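Local coordinates for telomere length regulator taz1 (Schizosaccharomyces pombe, PDB 4ZMI), which binds double-stranded telomeric DNA and regulates telomere length and telomere-adjacent gene silencing, the part described here being its all-helical TRF-family domain, at residues Thr119-Ser122 against Ile123-Ala127; Ser136-Gly139 against Asp140-Leu144; Gly184-Trp187 against Lys188-Ile192; Phe224-Glu227 against Phe228-Val231. All coordinates share one frame; numbering follows the deposited sequence.

Contact 1 of 4, residues Thr119-Ser122 against Ile123-Ala127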
ATOM      1  N   THR A 119      -2.669  -3.642   2.952  1.00 44.97           N
ATOM      2  CA  THR A 119      -2.686  -2.835   1.721  1.00 49.36           C
ATOM      3  C   THR A 119      -1.538  -1.846   1.685  1.00 47.62           C
ATOM      4  O   THR A 119      -0.931  -1.616   0.644  1.00 50.41           O
ATOM      5  CB  THR A 119      -3.982  -2.054   1.550  1.00 48.29           C
ATOM      6  OG1 THR A 119      -5.087  -2.930   1.752  1.00 54.97           O
ATOM      7  CG2 THR A 119      -4.066  -1.456   0.161  1.00 46.54           C
ATOM      8  N   LEU A 120      -1.242  -1.246   2.830  1.00 51.22           N
ATOM      9  CA  LEU A 120      -0.092  -0.353   2.911  1.00 46.25           C
ATOM     10  C   LEU A 120       1.179  -1.177   2.681  1.00 43.75           C
ATOM     11  O   LEU A 120       2.099  -0.747   1.976  1.00 44.83           O
ATOM     12  CB  LEU A 120      -0.063   0.338   4.272  1.00 44.61           C
ATOM     13  CG  LEU A 120      -1.170   1.372   4.367  1.00 48.68           C
ATOM     14  CD1 LEU A 120      -1.266   1.987   5.768  1.00 52.09           C
ATOM     15  CD2 LEU A 120      -0.917   2.437   3.331  1.00 47.49           C
ATOM     16  N   ARG A 121       1.216  -2.384   3.244  1.00 38.71           N
ATOM     17  CA  ARG A 121       2.358  -3.252   3.002  1.00 41.98           C
ATOM     18  C   ARG A 121       2.554  -3.466   1.499  1.00 50.05           C
ATOM     19  O   ARG A 121       3.681  -3.357   0.986  1.00 46.71           O
ATOM     20  CB  ARG A 121       2.202  -4.587   3.711  1.00 38.92           C
ATOM     21  CG  ARG A 121       3.527  -5.261   3.945  1.00 50.24           C
ATOM     22  CD  ARG A 121       3.342  -6.657   4.465  1.00 48.78           C
ATOM     23  NE  ARG A 121       2.466  -6.651   5.617  1.00 45.83           N
ATOM     24  CZ  ARG A 121       2.024  -7.746   6.205  1.00 50.95           C
ATOM     25  NH1 ARG A 121       2.401  -8.925   5.747  1.00 46.51           N
ATOM     26  NH2 ARG A 121       1.217  -7.651   7.248  1.00 48.94           N
ATOM     27  N   SER A 122       1.452  -3.737   0.795  1.00 38.77           N
ATOM     28  CA  SER A 122       1.514  -3.955  -0.650  1.00 40.62           C
ATOM     29  C   SER A 122       2.074  -2.731  -1.326  1.00 41.32           C
ATOM     30  O   SER A 122       2.944  -2.842  -2.173  1.00 42.88           O
ATOM     31  CB  SER A 122       0.109  -4.237  -1.209  1.00 41.14           C
ATOM     32  OG  SER A 122      -0.334  -5.470  -0.708  1.00 46.29           O
ATOM     33  N   ILE A 123       1.549  -1.558  -0.970  1.00 44.12           N
ATOM     34  CA  ILE A 123       1.959  -0.340  -1.666  1.00 50.90           C
ATOM     35  C   ILE A 123       3.428  -0.032  -1.433  1.00 55.22           C
ATOM     36  O   ILE A 123       4.144   0.257  -2.387  1.00 58.13           O
ATOM     37  CB  ILE A 123       1.076   0.856  -1.291  1.00 55.60           C
ATOM     38  CG1 ILE A 123      -0.365   0.550  -1.670  1.00 52.52           C
ATOM     39  CG2 ILE A 123       1.528   2.126  -2.008  1.00 49.17           C
ATOM     40  CD1 ILE A 123      -1.360   1.451  -0.991  1.00 55.61           C
ATOM     41  N   VAL A 124       3.878  -0.100  -0.176  1.00 54.26           N
ATOM     42  CA  VAL A 124       5.296   0.107   0.131  1.00 47.78           C
ATOM     43  C   VAL A 124       6.224  -0.880  -0.616  1.00 47.08           C
ATOM     44  O   VAL A 124       7.216  -0.468  -1.197  1.00 55.05           O
ATOM     45  CB  VAL A 124       5.568   0.026   1.658  1.00 52.55           C
ATOM     46  CG1 VAL A 124       7.064   0.175   1.957  1.00 47.98           C
ATOM     47  CG2 VAL A 124       4.775   1.079   2.398  1.00 53.92           C
ATOM     48  N   LEU A 125       5.902  -2.176  -0.600  1.00 45.74           N
ATOM     49  CA  LEU A 125       6.718  -3.176  -1.292  1.00 49.84           C
ATOM     50  C   LEU A 125       6.696  -2.920  -2.790  1.00 53.37           C
ATOM     51  O   LEU A 125       7.712  -3.074  -3.461  1.00 52.03           O
ATOM     52  CB  LEU A 125       6.254  -4.609  -1.002  1.00 45.24           C
ATOM     53  CG  LEU A 125       6.605  -5.157   0.393  1.00 47.00           C
ATOM     54  CD1 LEU A 125       5.726  -6.348   0.691  1.00 44.60           C
ATOM     55  CD2 LEU A 125       8.072  -5.572   0.517  1.00 40.29           C
ATOM     56  N   ASP A 126       5.535  -2.531  -3.316  1.00 53.22           N
ATOM     57  CA  ASP A 126       5.421  -2.267  -4.748  1.00 50.72           C
ATOM     58  C   ASP A 126       6.339  -1.118  -5.121  1.00 54.90           C
ATOM     59  O   ASP A 126       7.089  -1.208  -6.084  1.00 58.53           O
ATOM     60  CB  ASP A 126       3.991  -1.939  -5.136  1.00 50.31           C
ATOM     61  CG  ASP A 126       3.824  -1.750  -6.635  1.00 58.20           C
ATOM     62  OD1 ASP A 126       4.267  -2.630  -7.407  1.00 56.49           O
ATOM     63  OD2 ASP A 126       3.254  -0.710  -7.036  1.00 58.41           O
ATOM     64  N   ALA A 127       6.300  -0.049  -4.334  1.00 50.35           N
ATOM     65  CA  ALA A 127       7.223   1.073  -4.522  1.00 49.56           C
ATOM     66  C   ALA A 127       8.659   0.599  -4.464  1.00 57.04           C
ATOM     67  O   ALA A 127       9.472   0.946  -5.316  1.00 65.00           O
ATOM     68  CB  ALA A 127       6.986   2.155  -3.465  1.00 45.84           C
TER
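Ile-123 lays its CG1–CD1 arm along Thr-119, meeting its carbonyl O and its methyl: CG1 stands 3.2 Å from Thr-119 O, and CD1 reaches on to 4.1 Å from Thr-119 CG2. The first torsion explains this path, for at chi1 -60° CG1 runs beside the backbone N of Ile-123, back along the helix, while the branch methyl CG2 points off the helix to Phe-228 of helix 214-229. On a different side of the helix, Arg-121 and Leu-125 lie side by side and point the same way, with Arg-121 CG 4.1 Å from Leu-125 CD1. All four residues ride on helix 118-130, the buried central helix of this all-helical domain, and unbroken i to i+4 bonding holds them in step. Val-124 N meets Leu-120 O at 2.9 Å in an almost straight bond (177°), and Asp-126 N meets Ser-122 O at 2.8 Å. Cutting Ile-123 back to an alanine would probably take one apolar neighbour from Thr-119 CG2 and from the Phe-228 ring, leaving a gap between helices 118-130 and 214-229. Three polar ends have partners beyond the turn: the Arg-121 guanidinium bonds the carbonyls of Phe-166 and Lys-116 and makes a cation-pi contact with Phe-166, Ser-122 OG bonds Cys-170 O, and the Asp-126 carboxylate receives Ser-79 OG and Phe-78 N.

Contact 2 of 4, residues Ser136-Gly139 against Asp140-Leu144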
ATOM      1  N   SER A 136      15.199   9.339  -3.577  1.00127.44           N
ATOM      2  CA  SER A 136      15.296   9.168  -2.128  1.00121.34           C
ATOM      3  C   SER A 136      13.878   9.012  -1.586  1.00115.42           C
ATOM      4  O   SER A 136      13.635   9.072  -0.379  1.00110.24           O
ATOM      5  CB  SER A 136      16.025  10.341  -1.456  1.00124.76           C
ATOM      6  OG  SER A 136      15.222  11.510  -1.407  1.00125.47           O
ATOM      7  N   PHE A 137      12.946   8.826  -2.516  1.00114.47           N
ATOM      8  CA  PHE A 137      11.577   8.420  -2.212  1.00107.09           C
ATOM      9  C   PHE A 137      11.604   6.957  -1.786  1.00 95.18           C
ATOM     10  O   PHE A 137      10.703   6.456  -1.115  1.00 92.70           O
ATOM     11  CB  PHE A 137      10.708   8.621  -3.452  1.00104.30           C
ATOM     12  CG  PHE A 137       9.490   7.748  -3.504  1.00 96.05           C
ATOM     13  CD1 PHE A 137       8.351   8.081  -2.786  1.00 95.04           C
ATOM     14  CD2 PHE A 137       9.472   6.612  -4.304  1.00 90.63           C
ATOM     15  CE1 PHE A 137       7.222   7.289  -2.848  1.00 98.90           C
ATOM     16  CE2 PHE A 137       8.348   5.813  -4.371  1.00 94.20           C
ATOM     17  CZ  PHE A 137       7.218   6.149  -3.643  1.00 99.02           C
ATOM     18  N   TYR A 138      12.671   6.284  -2.184  1.00 89.29           N
ATOM     19  CA  TYR A 138      12.961   4.950  -1.718  1.00 82.64           C
ATOM     20  C   TYR A 138      13.158   4.950  -0.210  1.00 80.09           C
ATOM     21  O   TYR A 138      12.522   4.178   0.516  1.00 74.07           O
ATOM     22  CB  TYR A 138      14.233   4.462  -2.382  1.00 85.09           C
ATOM     23  CG  TYR A 138      14.221   2.991  -2.600  1.00 92.74           C
ATOM     24  CD1 TYR A 138      13.514   2.445  -3.660  1.00 97.08           C
ATOM     25  CD2 TYR A 138      14.891   2.139  -1.739  1.00 96.50           C
ATOM     26  CE1 TYR A 138      13.484   1.082  -3.871  1.00100.27           C
ATOM     27  CE2 TYR A 138      14.867   0.773  -1.937  1.00102.45           C
ATOM     28  CZ  TYR A 138      14.159   0.248  -3.008  1.00102.53           C
ATOM     29  OH  TYR A 138      14.130  -1.110  -3.225  1.00101.44           O
ATOM     30  N   GLY A 139      14.060   5.820   0.247  1.00 80.46           N
ATOM     31  CA  GLY A 139      14.372   5.962   1.657  1.00 66.49           C
ATOM     32  C   GLY A 139      13.134   6.059   2.524  1.00 62.23           C
ATOM     33  O   GLY A 139      13.020   5.342   3.511  1.00 66.71           O
ATOM     34  N   ASP A 140      12.206   6.937   2.144  1.00 62.42           N
ATOM     35  CA  ASP A 140      10.900   7.047   2.795  1.00 66.67           C
ATOM     36  C   ASP A 140      10.121   5.719   2.804  1.00 68.49           C
ATOM     37  O   ASP A 140       9.394   5.422   3.754  1.00 65.67           O
ATOM     38  CB  ASP A 140      10.058   8.134   2.104  1.00 79.82           C
ATOM     39  CG  ASP A 140      10.698   9.532   2.188  1.00 97.82           C
ATOM     40  OD1 ASP A 140      11.830   9.658   2.722  1.00100.52           O
ATOM     41  OD2 ASP A 140      10.077  10.507   1.708  1.00102.07           O
ATOM     42  N   ALA A 141      10.253   4.931   1.741  1.00 65.55           N
ATOM     43  CA  ALA A 141       9.543   3.659   1.671  1.00 65.60           C
ATOM     44  C   ALA A 141      10.167   2.641   2.626  1.00 63.05           C
ATOM     45  O   ALA A 141       9.457   1.885   3.287  1.00 60.38           O
ATOM     46  CB  ALA A 141       9.513   3.134   0.245  1.00 61.20           C
ATOM     47  N   LEU A 142      11.488   2.628   2.715  1.00 60.50           N
ATOM     48  CA  LEU A 142      12.141   1.790   3.717  1.00 62.45           C
ATOM     49  C   LEU A 142      11.691   2.148   5.126  1.00 63.24           C
ATOM     50  O   LEU A 142      11.436   1.271   5.956  1.00 64.12           O
ATOM     51  CB  LEU A 142      13.653   1.886   3.604  1.00 64.26           C
ATOM     52  CG  LEU A 142      14.127   1.135   2.360  1.00 66.28           C
ATOM     53  CD1 LEU A 142      15.619   1.343   2.116  1.00 64.59           C
ATOM     54  CD2 LEU A 142      13.802  -0.338   2.496  1.00 58.94           C
ATOM     55  N   VAL A 143      11.553   3.437   5.397  1.00 63.83           N
ATOM     56  CA  VAL A 143      11.240   3.847   6.759  1.00 67.62           C
ATOM     57  C   VAL A 143       9.807   3.453   7.097  1.00 67.58           C
ATOM     58  O   VAL A 143       9.543   2.842   8.138  1.00 63.50           O
ATOM     59  CB  VAL A 143      11.518   5.348   6.981  1.00 70.71           C
ATOM     60  CG1 VAL A 143      11.065   5.779   8.358  1.00 65.72           C
ATOM     61  CG2 VAL A 143      13.015   5.620   6.805  1.00 71.25           C
ATOM     62  N   LEU A 144       8.892   3.755   6.188  1.00 64.27           N
ATOM     63  CA  LEU A 144       7.512   3.356   6.364  1.00 58.15           C
ATOM     64  C   LEU A 144       7.413   1.828   6.468  1.00 53.40           C
ATOM     65  O   LEU A 144       6.596   1.298   7.208  1.00 57.28           O
ATOM     66  CB  LEU A 144       6.685   3.896   5.215  1.00 55.94           C
ATOM     67  CG  LEU A 144       5.181   3.837   5.451  1.00 63.54           C
ATOM     68  CD1 LEU A 144       4.792   4.710   6.614  1.00 59.40           C
ATOM     69  CD2 LEU A 144       4.420   4.255   4.193  1.00 66.44           C
TER
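Leu-142 N donates to Tyr-138 O at 2.9 Å in a bond of 159°, and Val-143 N follows one residue on with a 3.1 Å bond to Gly-139 O. Ahead of them the first turn is less regular. Ala-141 N is shared between Phe-137 O, at 3.3 Å, and a weak bond to Tyr-138 O, so four- and three-residue spacings coexist where helix 137-154 begins. Ser-136 holds the N-cap position, but its side chain makes no capping bond. Outward from the backbone, Leu-142 CD1 comes to 4.0 Å from Tyr-138 CD2, approaching the ring obliquely. Leu-142 reaches it because CG lies beside its own backbone N (chi1 -73°), turning the isobutyl group back along the helix. The tyrosine's far end is fixed as well, its OH being hydrogen-bonded to Leu-128 O. Thus the first two turns send their side chains three ways: Phe-137 and Ala-141 meet Phe-224 of helix 214-229, Ala-141 and Leu-142 also touch Leu-128 of helix 118-130, and Tyr-138 and Leu-142 rest on helix 192-203 through Ile-192 and Phe-195 respectively.

Contact 3 of 4, residues Gly184-Trp187 against Lys188-Ile192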
ATOM      1  N   GLY A 184      12.930  -3.353 -10.071  1.00 81.46           N
ATOM      2  CA  GLY A 184      13.812  -2.373 -10.682  1.00 82.48           C
ATOM      3  C   GLY A 184      15.252  -2.545 -10.220  1.00 84.09           C
ATOM      4  O   GLY A 184      15.594  -3.534  -9.575  1.00 92.23           O
ATOM      5  N   GLN A 185      16.095  -1.575 -10.538  1.00 82.18           N
ATOM      6  CA  GLN A 185      17.517  -1.660 -10.234  1.00 97.06           C
ATOM      7  C   GLN A 185      17.801  -1.709  -8.743  1.00 96.11           C
ATOM      8  O   GLN A 185      18.640  -2.487  -8.293  1.00105.40           O
ATOM      9  CB  GLN A 185      18.290  -0.490 -10.854  1.00110.57           C
ATOM     10  CG  GLN A 185      19.805  -0.583 -10.675  1.00121.92           C
ATOM     11  CD  GLN A 185      20.532   0.689 -11.083  1.00130.52           C
ATOM     12  OE1 GLN A 185      19.957   1.570 -11.728  1.00134.48           O
ATOM     13  NE2 GLN A 185      21.804   0.793 -10.701  1.00130.68           N
ATOM     14  N   VAL A 186      17.106  -0.881  -7.978  1.00 84.36           N
ATOM     15  CA  VAL A 186      17.456  -0.699  -6.579  1.00 76.53           C
ATOM     16  C   VAL A 186      17.326  -1.994  -5.790  1.00 75.51           C
ATOM     17  O   VAL A 186      18.136  -2.277  -4.907  1.00 78.91           O
ATOM     18  CB  VAL A 186      16.596   0.382  -5.930  1.00 78.57           C
ATOM     19  CG1 VAL A 186      17.096   0.659  -4.525  1.00 79.49           C
ATOM     20  CG2 VAL A 186      16.635   1.651  -6.764  1.00 81.06           C
ATOM     21  N   TRP A 187      16.309  -2.781  -6.122  1.00 75.02           N
ATOM     22  CA  TRP A 187      16.012  -3.992  -5.373  1.00 75.50           C
ATOM     23  C   TRP A 187      17.160  -4.974  -5.405  1.00 81.70           C
ATOM     24  O   TRP A 187      17.576  -5.485  -4.370  1.00 80.54           O
ATOM     25  CB  TRP A 187      14.767  -4.657  -5.922  1.00 62.60           C
ATOM     26  CG  TRP A 187      14.321  -5.863  -5.147  1.00 53.79           C
ATOM     27  CD1 TRP A 187      14.705  -7.161  -5.347  1.00 57.83           C
ATOM     28  CD2 TRP A 187      13.374  -5.887  -4.080  1.00 48.20           C
ATOM     29  NE1 TRP A 187      14.058  -7.987  -4.465  1.00 51.54           N
ATOM     30  CE2 TRP A 187      13.233  -7.228  -3.675  1.00 45.61           C
ATOM     31  CE3 TRP A 187      12.643  -4.905  -3.414  1.00 57.58           C
ATOM     32  CZ2 TRP A 187      12.400  -7.608  -2.631  1.00 53.64           C
ATOM     33  CZ3 TRP A 187      11.802  -5.286  -2.381  1.00 59.82           C
ATOM     34  CH2 TRP A 187      11.687  -6.624  -2.000  1.00 55.63           C
ATOM     35  N   LYS A 188      17.660  -5.251  -6.599  1.00 89.99           N
ATOM     36  CA  LYS A 188      18.833  -6.099  -6.730  1.00 94.69           C
ATOM     37  C   LYS A 188      20.093  -5.384  -6.249  1.00 95.53           C
ATOM     38  O   LYS A 188      20.866  -5.941  -5.470  1.00103.13           O
ATOM     39  CB  LYS A 188      19.019  -6.557  -8.178  1.00100.61           C
ATOM     40  CG  LYS A 188      18.006  -7.590  -8.644  1.00104.09           C
ATOM     41  CD  LYS A 188      18.686  -8.805  -9.264  1.00113.79           C
ATOM     42  CE  LYS A 188      19.516  -9.572  -8.236  1.00122.69           C
ATOM     43  NZ  LYS A 188      20.055 -10.856  -8.779  1.00129.15           N
ATOM     44  N   SER A 189      20.291  -4.149  -6.705  1.00 92.25           N
ATOM     45  CA  SER A 189      21.544  -3.431  -6.466  1.00 92.86           C
ATOM     46  C   SER A 189      21.867  -3.220  -4.987  1.00 90.37           C
ATOM     47  O   SER A 189      23.015  -3.405  -4.555  1.00 93.63           O
ATOM     48  CB  SER A 189      21.527  -2.075  -7.172  1.00 98.93           C
ATOM     49  OG  SER A 189      20.737  -1.141  -6.459  1.00100.90           O
ATOM     50  N   GLN A 190      20.869  -2.816  -4.209  1.00 73.60           N
ATOM     51  CA  GLN A 190      21.134  -2.562  -2.804  1.00 76.55           C
ATOM     52  C   GLN A 190      20.736  -3.726  -1.930  1.00 70.42           C
ATOM     53  O   GLN A 190      20.595  -3.570  -0.720  1.00 68.56           O
ATOM     54  CB  GLN A 190      20.509  -1.245  -2.326  1.00 73.70           C
ATOM     55  CG  GLN A 190      21.391  -0.043  -2.635  1.00 94.45           C
ATOM     56  CD  GLN A 190      20.801   1.258  -2.144  1.00106.84           C
ATOM     57  OE1 GLN A 190      20.866   1.568  -0.955  1.00112.26           O
ATOM     58  NE2 GLN A 190      20.214   2.030  -3.057  1.00109.82           N
ATOM     59  N   LYS A 191      20.571  -4.894  -2.546  1.00 71.31           N
ATOM     60  CA  LYS A 191      20.202  -6.101  -1.807  1.00 80.08           C
ATOM     61  C   LYS A 191      19.014  -5.852  -0.874  1.00 79.99           C
ATOM     62  O   LYS A 191      19.049  -6.229   0.302  1.00 82.57           O
ATOM     63  CB  LYS A 191      21.393  -6.599  -0.992  1.00 89.41           C
ATOM     64  CG  LYS A 191      22.684  -6.724  -1.793  1.00 96.27           C
ATOM     65  CD  LYS A 191      22.765  -8.047  -2.537  1.00 98.18           C
ATOM     66  CE  LYS A 191      24.205  -8.319  -2.972  1.00107.89           C
ATOM     67  NZ  LYS A 191      24.352  -9.594  -3.726  1.00107.99           N
ATOM     68  N   ILE A 192      17.979  -5.200  -1.402  1.00 71.55           N
ATOM     69  CA  ILE A 192      16.844  -4.755  -0.595  1.00 61.62           C
ATOM     70  C   ILE A 192      16.159  -5.893   0.164  1.00 56.32           C
ATOM     71  O   ILE A 192      15.779  -5.728   1.320  1.00 57.01           O
ATOM     72  CB  ILE A 192      15.832  -3.974  -1.445  1.00 58.56           C
ATOM     73  CG1 ILE A 192      16.494  -2.721  -1.993  1.00 60.18           C
ATOM     74  CG2 ILE A 192      14.649  -3.552  -0.621  1.00 53.29           C
ATOM     75  CD1 ILE A 192      16.976  -1.810  -0.878  1.00 63.09           C
TER
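A Schellman motif closes the short helix 185-189, and its two defining bonds are an outer one, Ile-192 N to Trp-187 O at 3.0 Å, and an inner one, Lys-191 N to Lys-188 O at 3.1 Å. Lys-191 is the C-prime residue, and its positive phi of 49° reverses the chain. Before the reversal the helix is regular, with Ser-189 N bonded to Gln-185 O at 2.8 Å and Gln-190 N to Val-186 O at 2.9 Å. Ser-189 OG sits between two backbone oxygens, those of Gln-185 and Val-186, without a clear choice between them.

The turn also brings together the apolar pair expected of this motif, the residues at the two ends of its six-residue loop. Ile-192 CB stands over one face of the Trp-187 indole, offset toward the rim, while CG2 slants onto the benzo ring 3.7 Å from Trp-187 CE3. The indole lies there because its CG is trans to the backbone N (chi1 -176°). With the chain turned, Lys-191 becomes the N-cap residue of helix 192-203, so one motif joins two consecutive helices of the domain at a corner. Replacing Trp-187 by an alanine would probably take from Ile-192 the indole face beneath its CB and leave Leu-179 and Leu-196, of the flanking helices, without their shared aromatic neighbour. On the adjacent side Val-186 CG1 touches Ile-192 CG1 at 4.3 Å and lies alongside the Gln-190 chain, 3.7 Å from its NE2.

Contact 4 of 4, residues Phe224-Glu227 against Phe228-Val231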
ATOM      1  N   PHE A 224       3.599   9.926   2.263  1.00 74.73           N
ATOM      2  CA  PHE A 224       4.219   8.964   1.352  1.00 71.42           C
ATOM      3  C   PHE A 224       3.368   8.669   0.126  1.00 70.09           C
ATOM      4  O   PHE A 224       3.890   8.580  -0.979  1.00 69.48           O
ATOM      5  CB  PHE A 224       4.541   7.658   2.072  1.00 71.28           C
ATOM      6  CG  PHE A 224       5.055   6.582   1.159  1.00 66.95           C
ATOM      7  CD1 PHE A 224       6.368   6.589   0.740  1.00 69.46           C
ATOM      8  CD2 PHE A 224       4.230   5.568   0.727  1.00 56.71           C
ATOM      9  CE1 PHE A 224       6.845   5.602  -0.086  1.00 70.44           C
ATOM     10  CE2 PHE A 224       4.702   4.585  -0.106  1.00 63.66           C
ATOM     11  CZ  PHE A 224       6.010   4.601  -0.514  1.00 59.43           C
ATOM     12  N   LEU A 225       2.062   8.516   0.325  1.00 67.40           N
ATOM     13  CA  LEU A 225       1.146   8.290  -0.783  1.00 66.73           C
ATOM     14  C   LEU A 225       1.068   9.524  -1.677  1.00 77.67           C
ATOM     15  O   LEU A 225       0.649   9.439  -2.823  1.00 80.57           O
ATOM     16  CB  LEU A 225      -0.260   7.940  -0.273  1.00 64.34           C
ATOM     17  CG  LEU A 225      -0.463   6.746   0.670  1.00 58.78           C
ATOM     18  CD1 LEU A 225      -1.946   6.502   0.948  1.00 61.02           C
ATOM     19  CD2 LEU A 225       0.180   5.489   0.121  1.00 63.15           C
ATOM     20  N   LEU A 226       1.451  10.678  -1.143  1.00 84.33           N
ATOM     21  CA  LEU A 226       1.443  11.909  -1.924  1.00 87.81           C
ATOM     22  C   LEU A 226       2.677  12.021  -2.813  1.00 93.65           C
ATOM     23  O   LEU A 226       2.548  12.350  -3.989  1.00100.58           O
ATOM     24  CB  LEU A 226       1.325  13.136  -1.021  1.00 93.00           C
ATOM     25  CG  LEU A 226      -0.068  13.474  -0.491  1.00 91.56           C
ATOM     26  CD1 LEU A 226       0.012  14.570   0.557  1.00 90.93           C
ATOM     27  CD2 LEU A 226      -0.979  13.890  -1.619  1.00 92.73           C
ATOM     28  N   GLU A 227       3.862  11.756  -2.256  1.00 92.19           N
ATOM     29  CA  GLU A 227       5.092  11.676  -3.052  1.00 99.01           C
ATOM     30  C   GLU A 227       4.918  10.697  -4.202  1.00106.04           C
ATOM     31  O   GLU A 227       5.255  11.001  -5.344  1.00108.38           O
ATOM     32  CB  GLU A 227       6.269  11.168  -2.222  1.00103.34           C
ATOM     33  CG  GLU A 227       6.530  11.870  -0.917  1.00109.24           C
ATOM     34  CD  GLU A 227       7.698  11.244  -0.183  1.00112.46           C
ATOM     35  OE1 GLU A 227       8.692  10.871  -0.844  1.00109.39           O
ATOM     36  OE2 GLU A 227       7.612  11.111   1.053  1.00116.99           O
ATOM     37  N   PHE A 228       4.422   9.504  -3.871  1.00108.22           N
ATOM     38  CA  PHE A 228       4.146   8.458  -4.852  1.00113.78           C
ATOM     39  C   PHE A 228       3.285   9.061  -5.962  1.00120.13           C
ATOM     40  O   PHE A 228       3.560   8.858  -7.142  1.00122.88           O
ATOM     41  CB  PHE A 228       3.431   7.283  -4.158  1.00108.75           C
ATOM     42  CG  PHE A 228       3.545   5.942  -4.873  1.00108.28           C
ATOM     43  CD1 PHE A 228       3.413   4.760  -4.153  1.00103.64           C
ATOM     44  CD2 PHE A 228       3.750   5.850  -6.243  1.00109.78           C
ATOM     45  CE1 PHE A 228       3.498   3.521  -4.775  1.00 97.46           C
ATOM     46  CE2 PHE A 228       3.834   4.596  -6.875  1.00 99.26           C
ATOM     47  CZ  PHE A 228       3.702   3.444  -6.138  1.00 95.67           C
ATOM     48  N   LYS A 229       2.281   9.847  -5.576  1.00124.81           N
ATOM     49  CA  LYS A 229       1.288  10.382  -6.518  1.00128.59           C
ATOM     50  C   LYS A 229       1.839  11.388  -7.538  1.00126.86           C
ATOM     51  O   LYS A 229       1.195  11.660  -8.552  1.00129.81           O
ATOM     52  CB  LYS A 229       0.078  10.974  -5.774  1.00134.43           C
ATOM     53  CG  LYS A 229      -1.223  10.970  -6.587  1.00137.17           C
ATOM     54  CD  LYS A 229      -2.448  11.373  -5.761  1.00136.17           C
ATOM     55  CE  LYS A 229      -2.541  12.882  -5.562  1.00134.86           C
ATOM     56  NZ  LYS A 229      -3.840  13.277  -4.942  1.00132.93           N
ATOM     57  N   ASN A 230       3.018  11.946  -7.284  1.00121.21           N
ATOM     58  CA  ASN A 230       3.653  12.769  -8.310  1.00119.41           C
ATOM     59  C   ASN A 230       4.973  12.181  -8.832  1.00113.87           C
ATOM     60  O   ASN A 230       5.883  12.907  -9.223  1.00113.61           O
ATOM     61  CB  ASN A 230       3.777  14.241  -7.881  1.00123.27           C
ATOM     62  CG  ASN A 230       4.676  14.434  -6.678  1.00125.67           C
ATOM     63  OD1 ASN A 230       5.007  13.481  -5.979  1.00126.80           O
ATOM     64  ND2 ASN A 230       5.069  15.679  -6.424  1.00126.65           N
ATOM     65  N   VAL A 231       5.048  10.852  -8.848  1.00105.15           N
ATOM     66  CA  VAL A 231       6.178  10.132  -9.430  1.00 95.49           C
ATOM     67  C   VAL A 231       5.724   9.331 -10.658  1.00 97.30           C
ATOM     68  O   VAL A 231       4.690   8.671 -10.619  1.00 97.36           O
ATOM     69  CB  VAL A 231       6.806   9.178  -8.400  1.00 77.46           C
ATOM     70  CG1 VAL A 231       7.739   8.184  -9.076  1.00 72.30           C
ATOM     71  CG2 VAL A 231       7.542   9.960  -7.345  1.00 73.78           C
TER
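The C-terminal end of helix 214-229 is a worked example of a helix running out: straight i to i+4 bonding weakens step by step and gives way to three-residue turns. Phe-228 N still bonds Phe-224 O at 3.1 Å with a nearly linear angle of 170°. One residue later the bond from Lys-229 N to Leu-225 O is weak, at 134°, and the next, from Asn-230 N to Leu-226 O, is weak again at 3.4 Å. Asn-230 N has meanwhile found a nearer acceptor in Glu-227 O, 3.1 Å away, approaching from well above the plane of that carbonyl. Val-231 N then bonds Phe-228 O at 3.0 Å, continuing the tighter pattern.

The side chains of the turn divide between the interior and the surface side. Phe-224 and Phe-228 both go inward, their rings meeting obliquely where Phe-224 CE2 comes to 4.3 Å from Phe-228 CD1, and both lean on Ala-127 of helix 118-130. Phe-228 gets there with CG swung opposite its backbone N, at chi1 -158°. On the outer side the lysine chain of Lys-229, bent about CG–CD, passes Leu-226 CD2 with its CE and carries NZ into a salt bridge with Glu-23. The amino group of Lys-99, from helix 95-107, bonds Val-231 O and, weakly, Phe-228 O, so a positive charge faces carbonyls at this helix end and would probably favour its dipole. Glu-227 OE2 turns back to bond His-223 ND1, while Glu-227 O has Val-231 CG2 packed 3.2 Å away.

Contact 1 is the core member, wholly buried near the chain's centre; contacts 2 and 4 lie further out and are partly buried, and contact 3, about 19 Å from the centre, is the most peripheral. Buried polar ends in contact 1 are held by loop and helix partners, whereas contact 3 carries exposed lysine and glutamine chains. Place along the helix shows in the backbone: regular in contact 1, uneven at the start in contact 2, fraying in contact 4, reversed in contact 3. Contacts 1, 2 and 4 converge where Ala-127 CB packs against Phe-137 and Phe-224, whose rings are nearly parallel. Nearby, the carboxylates of Asp-140 and Glu-227 lie unusually close, perhaps sharing a proton. Tyr-138 links contacts 2 and 3.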